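Local coordinates for protein transcriptional regulator (Aquifex aeolicus, PDB 2EH3) that probably binds DNA through an N-terminal helix-turn-helix domain and regulates transcription, as other TetR/AcrR-family proteins do, at residues Lys12-Glu17 / Glu26-Arg31. Numbering follows the deposited sequence.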
ATOM      1  N   LYS A  12     -10.030 -13.897  13.040  1.00  9.90           N
ATOM      2  CA  LYS A  12      -9.738 -12.496  12.695  1.00 10.90           C
ATOM      3  C   LYS A  12      -8.905 -11.885  13.805  1.00 11.72           C
ATOM      4  O   LYS A  12      -7.940 -11.155  13.542  1.00 11.10           O
ATOM      5  CB  LYS A  12     -11.036 -11.689  12.504  1.00 12.65           C
ATOM      6  CG  LYS A  12     -11.689 -11.910  11.162  1.00 16.06           C
ATOM      7  CD  LYS A  12     -12.870 -10.961  10.926  1.00 18.07           C
ATOM      8  CE  LYS A  12     -14.062 -11.372  11.739  1.00 19.82           C
ATOM      9  NZ  LYS A  12     -15.331 -10.837  11.131  1.00 20.42           N
ATOM     10  N   GLU A  13      -9.255 -12.195  15.053  1.00 11.05           N
ATOM     11  CA  GLU A  13      -8.500 -11.662  16.175  1.00 12.57           C
ATOM     12  C   GLU A  13      -7.053 -12.152  16.189  1.00 11.02           C
ATOM     13  O   GLU A  13      -6.131 -11.326  16.298  1.00 11.11           O
ATOM     14  CB  GLU A  13      -9.173 -12.044  17.504  1.00 13.18           C
ATOM     15  CG  GLU A  13     -10.371 -11.162  17.841  1.00 23.22           C
ATOM     16  CD  GLU A  13     -10.013  -9.680  17.807  1.00 25.29           C
ATOM     17  OE1 GLU A  13      -8.921  -9.314  18.318  1.00 30.10           O
ATOM     18  OE2 GLU A  13     -10.822  -8.887  17.277  1.00 31.15           O
ATOM     19  N   LEU A  14      -6.852 -13.463  16.065  1.00 11.52           N
ATOM     20  CA  LEU A  14      -5.495 -13.997  16.090  1.00 11.07           C
ATOM     21  C   LEU A  14      -4.672 -13.554  14.880  1.00 10.99           C
ATOM     22  O   LEU A  14      -3.510 -13.220  15.031  1.00 10.51           O
ATOM     23  CB  LEU A  14      -5.495 -15.530  16.185  1.00 12.16           C
ATOM     24  CG  LEU A  14      -6.061 -16.027  17.510  1.00 12.27           C
ATOM     25  CD1 LEU A  14      -5.967 -17.532  17.524  1.00 15.71           C
ATOM     26  CD2 LEU A  14      -5.305 -15.390  18.695  1.00 15.71           C
ATOM     27  N   PHE A  15      -5.257 -13.562  13.678  1.00  9.62           N
ATOM     28  CA  PHE A  15      -4.498 -13.125  12.497  1.00 10.11           C
ATOM     29  C   PHE A  15      -4.105 -11.649  12.639  1.00  9.45           C
ATOM     30  O   PHE A  15      -3.016 -11.250  12.222  1.00 11.44           O
ATOM     31  CB  PHE A  15      -5.309 -13.297  11.210  1.00 10.85           C
ATOM     32  CG  PHE A  15      -5.605 -14.733  10.838  1.00 10.47           C
ATOM     33  CD1 PHE A  15      -4.845 -15.793  11.342  1.00 12.80           C
ATOM     34  CD2 PHE A  15      -6.634 -15.016   9.940  1.00 10.84           C
ATOM     35  CE1 PHE A  15      -5.109 -17.120  10.938  1.00 12.30           C
ATOM     36  CE2 PHE A  15      -6.902 -16.341   9.533  1.00 10.65           C
ATOM     37  CZ  PHE A  15      -6.133 -17.388  10.032  1.00 11.37           C
ATOM     38  N   PHE A  16      -5.004 -10.823  13.179  1.00  9.71           N
ATOM     39  CA  PHE A  16      -4.722  -9.405  13.396  1.00 10.68           C
ATOM     40  C   PHE A  16      -3.559  -9.254  14.376  1.00 11.12           C
ATOM     41  O   PHE A  16      -2.605  -8.504  14.136  1.00 12.38           O
ATOM     42  CB  PHE A  16      -5.968  -8.699  13.957  1.00 12.00           C
ATOM     43  CG  PHE A  16      -5.736  -7.268  14.362  1.00 12.00           C
ATOM     44  CD1 PHE A  16      -5.481  -6.296  13.409  1.00 12.52           C
ATOM     45  CD2 PHE A  16      -5.763  -6.902  15.705  1.00 12.82           C
ATOM     46  CE1 PHE A  16      -5.252  -4.973  13.781  1.00 14.66           C
ATOM     47  CE2 PHE A  16      -5.541  -5.591  16.085  1.00 13.68           C
ATOM     48  CZ  PHE A  16      -5.284  -4.621  15.123  1.00 14.45           C
ATOM     49  N   GLU A  17      -3.628 -10.005  15.462  1.00 12.09           N
ATOM     50  CA  GLU A  17      -2.584  -9.950  16.484  1.00 13.46           C
ATOM     51  C   GLU A  17      -1.222 -10.481  16.062  1.00 13.66           C
ATOM     52  O   GLU A  17      -0.204  -9.861  16.378  1.00 13.77           O
ATOM     53  CB  GLU A  17      -3.033 -10.705  17.744  1.00 16.73           C
ATOM     54  CG  GLU A  17      -4.124  -9.991  18.547  1.00 21.48           C
ATOM     55  CD  GLU A  17      -3.707  -8.608  19.029  1.00 24.56           C
ATOM     56  OE1 GLU A  17      -2.610  -8.474  19.602  1.00 26.76           O
ATOM     57  OE2 GLU A  17      -4.487  -7.651  18.849  1.00 28.56           O
ATOM     58  N   GLU A  26      -4.611 -25.167  15.452  1.00 13.98           N
ATOM     59  CA  GLU A  26      -4.666 -25.566  16.848  1.00 15.84           C
ATOM     60  C   GLU A  26      -4.890 -24.374  17.793  1.00 13.62           C
ATOM     61  O   GLU A  26      -5.680 -24.468  18.728  1.00 14.45           O
ATOM     62  CB  GLU A  26      -3.399 -26.303  17.250  1.00 18.63           C
ATOM     63  CG  GLU A  26      -3.427 -26.709  18.717  1.00 23.98           C
ATOM     64  CD  GLU A  26      -4.737 -27.389  19.104  1.00 28.56           C
ATOM     65  OE1 GLU A  26      -5.032 -28.476  18.545  1.00 28.68           O
ATOM     66  OE2 GLU A  26      -5.477 -26.828  19.960  1.00 27.82           O
ATOM     67  N   GLU A  27      -4.201 -23.257  17.570  1.00 12.45           N
ATOM     68  CA  GLU A  27      -4.371 -22.081  18.425  1.00 11.96           C
ATOM     69  C   GLU A  27      -5.786 -21.496  18.304  1.00 11.97           C
ATOM     70  O   GLU A  27      -6.366 -21.017  19.280  1.00 12.04           O
ATOM     71  CB  GLU A  27      -3.332 -21.011  18.084  1.00 13.81           C
ATOM     72  CG  GLU A  27      -1.908 -21.462  18.345  1.00 14.44           C
ATOM     73  CD  GLU A  27      -0.862 -20.471  17.858  1.00 16.75           C
ATOM     74  OE1 GLU A  27      -1.042 -19.878  16.778  1.00 14.71           O
ATOM     75  OE2 GLU A  27       0.163 -20.304  18.558  1.00 17.44           O
ATOM     76  N   ILE A  28      -6.313 -21.513  17.088  1.00 11.26           N
ATOM     77  CA  ILE A  28      -7.654 -21.000  16.839  1.00 11.04           C
ATOM     78  C   ILE A  28      -8.701 -21.817  17.594  1.00 11.32           C
ATOM     79  O   ILE A  28      -9.547 -21.249  18.303  1.00 10.24           O
ATOM     80  CB  ILE A  28      -7.963 -21.035  15.333  1.00 11.14           C
ATOM     81  CG1 ILE A  28      -7.126 -19.959  14.620  1.00 12.37           C
ATOM     82  CG2 ILE A  28      -9.467 -20.771  15.067  1.00 12.59           C
ATOM     83  CD1 ILE A  28      -7.098 -20.132  13.095  1.00 13.73           C
ATOM     84  N   VAL A  29      -8.653 -23.151  17.444  1.00 11.94           N
ATOM     85  CA  VAL A  29      -9.676 -23.955  18.115  1.00 12.47           C
ATOM     86  C   VAL A  29      -9.519 -23.934  19.631  1.00 13.08           C
ATOM     87  O   VAL A  29     -10.523 -23.988  20.356  1.00 12.73           O
ATOM     88  CB  VAL A  29      -9.787 -25.425  17.577  1.00 13.45           C
ATOM     89  CG1 VAL A  29     -10.167 -25.409  16.081  1.00 13.70           C
ATOM     90  CG2 VAL A  29      -8.516 -26.211  17.828  1.00 14.15           C
ATOM     91  N   LYS A  30      -8.280 -23.822  20.116  1.00 13.07           N
ATOM     92  CA  LYS A  30      -8.044 -23.724  21.556  1.00 14.35           C
ATOM     93  C   LYS A  30      -8.712 -22.449  22.081  1.00 13.94           C
ATOM     94  O   LYS A  30      -9.436 -22.477  23.070  1.00 14.43           O
ATOM     95  CB  LYS A  30      -6.547 -23.649  21.848  1.00 16.40           C
ATOM     96  CG  LYS A  30      -6.178 -23.728  23.339  1.00 21.76           C
ATOM     97  CD  LYS A  30      -4.661 -23.556  23.554  1.00 25.00           C
ATOM     98  CE  LYS A  30      -4.214 -22.090  23.335  1.00 27.39           C
ATOM     99  NZ  LYS A  30      -2.956 -21.889  22.520  1.00 25.41           N
ATOM    100  N   ARG A  31      -8.459 -21.322  21.419  1.00 13.29           N
ATOM    101  CA  ARG A  31      -9.032 -20.053  21.850  1.00 14.36           C
ATOM    102  C   ARG A  31     -10.560 -20.064  21.770  1.00 14.57           C
ATOM    103  O   ARG A  31     -11.247 -19.466  22.608  1.00 16.18           O
ATOM    104  CB  ARG A  31      -8.453 -18.918  20.988  1.00 15.22           C
ATOM    105  CG  ARG A  31      -9.077 -17.552  21.229  1.00 17.45           C
ATOM    106  CD  ARG A  31      -8.744 -17.006  22.605  1.00 21.25           C
ATOM    107  NE  ARG A  31      -7.328 -16.667  22.772  1.00 23.43           N
ATOM    108  CZ  ARG A  31      -6.758 -15.541  22.344  1.00 23.63           C
ATOM    109  NH1 ARG A  31      -7.480 -14.624  21.712  1.00 24.66           N
ATOM    110  NH2 ARG A  31      -5.462 -15.322  22.556  1.00 24.24           N
TER
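Leu14 and Ile28 mark the nearest backbone approach, CA to CA 7.4 Å, between two helical segments, 12-17 and 26-31. Their axes pass 10.5 Å apart, with N-to-C directions at 129°, nearer antiparallel than parallel. The backbones do not meet; side chains reach across to side chains and backbone, and Leu14 contributes the largest share. Its CG lies beside the backbone N (chi1 -66°), and the two methyls beyond it divide the labour. CD1 rests against the opposite helix, 3.9 Å from the CA of Ile28 and 4.0 Å from its CG1, close also to the carbonyl O of Glu27. CD2 lies over one face of the Arg31 guanidinium, 3.8 Å from NH1. Leucine suits the place because its forked end can meet backbone and side chain together, while the flat face of the arginine can cover a methyl without spending an N-H. Bends at chi2 and chi3 bring the guanidinium of exposed Arg31 over buried Leu14. Ile28 sends CD1, the end of its longer arm, obliquely to the Phe15 ring, 4.2 Å from CE1; both residues are buried and wholly apolar. Glu27, partly exposed, turns its carboxylate to the start of its own helix: OE1 accepts from Ser24 N and forms a salt bridge with Lys18. The contact joins the first two helices of the TetR-type DNA-binding domain, the second belonging to the predicted helix-turn-helix. Thr23 in the connecting loop touches Leu14, Phe15 and Ile28, and Leu49 of helix 46-67 packs on both Phe15 and Ile28, while Ile93 of helix 88-99 also reaches Phe15.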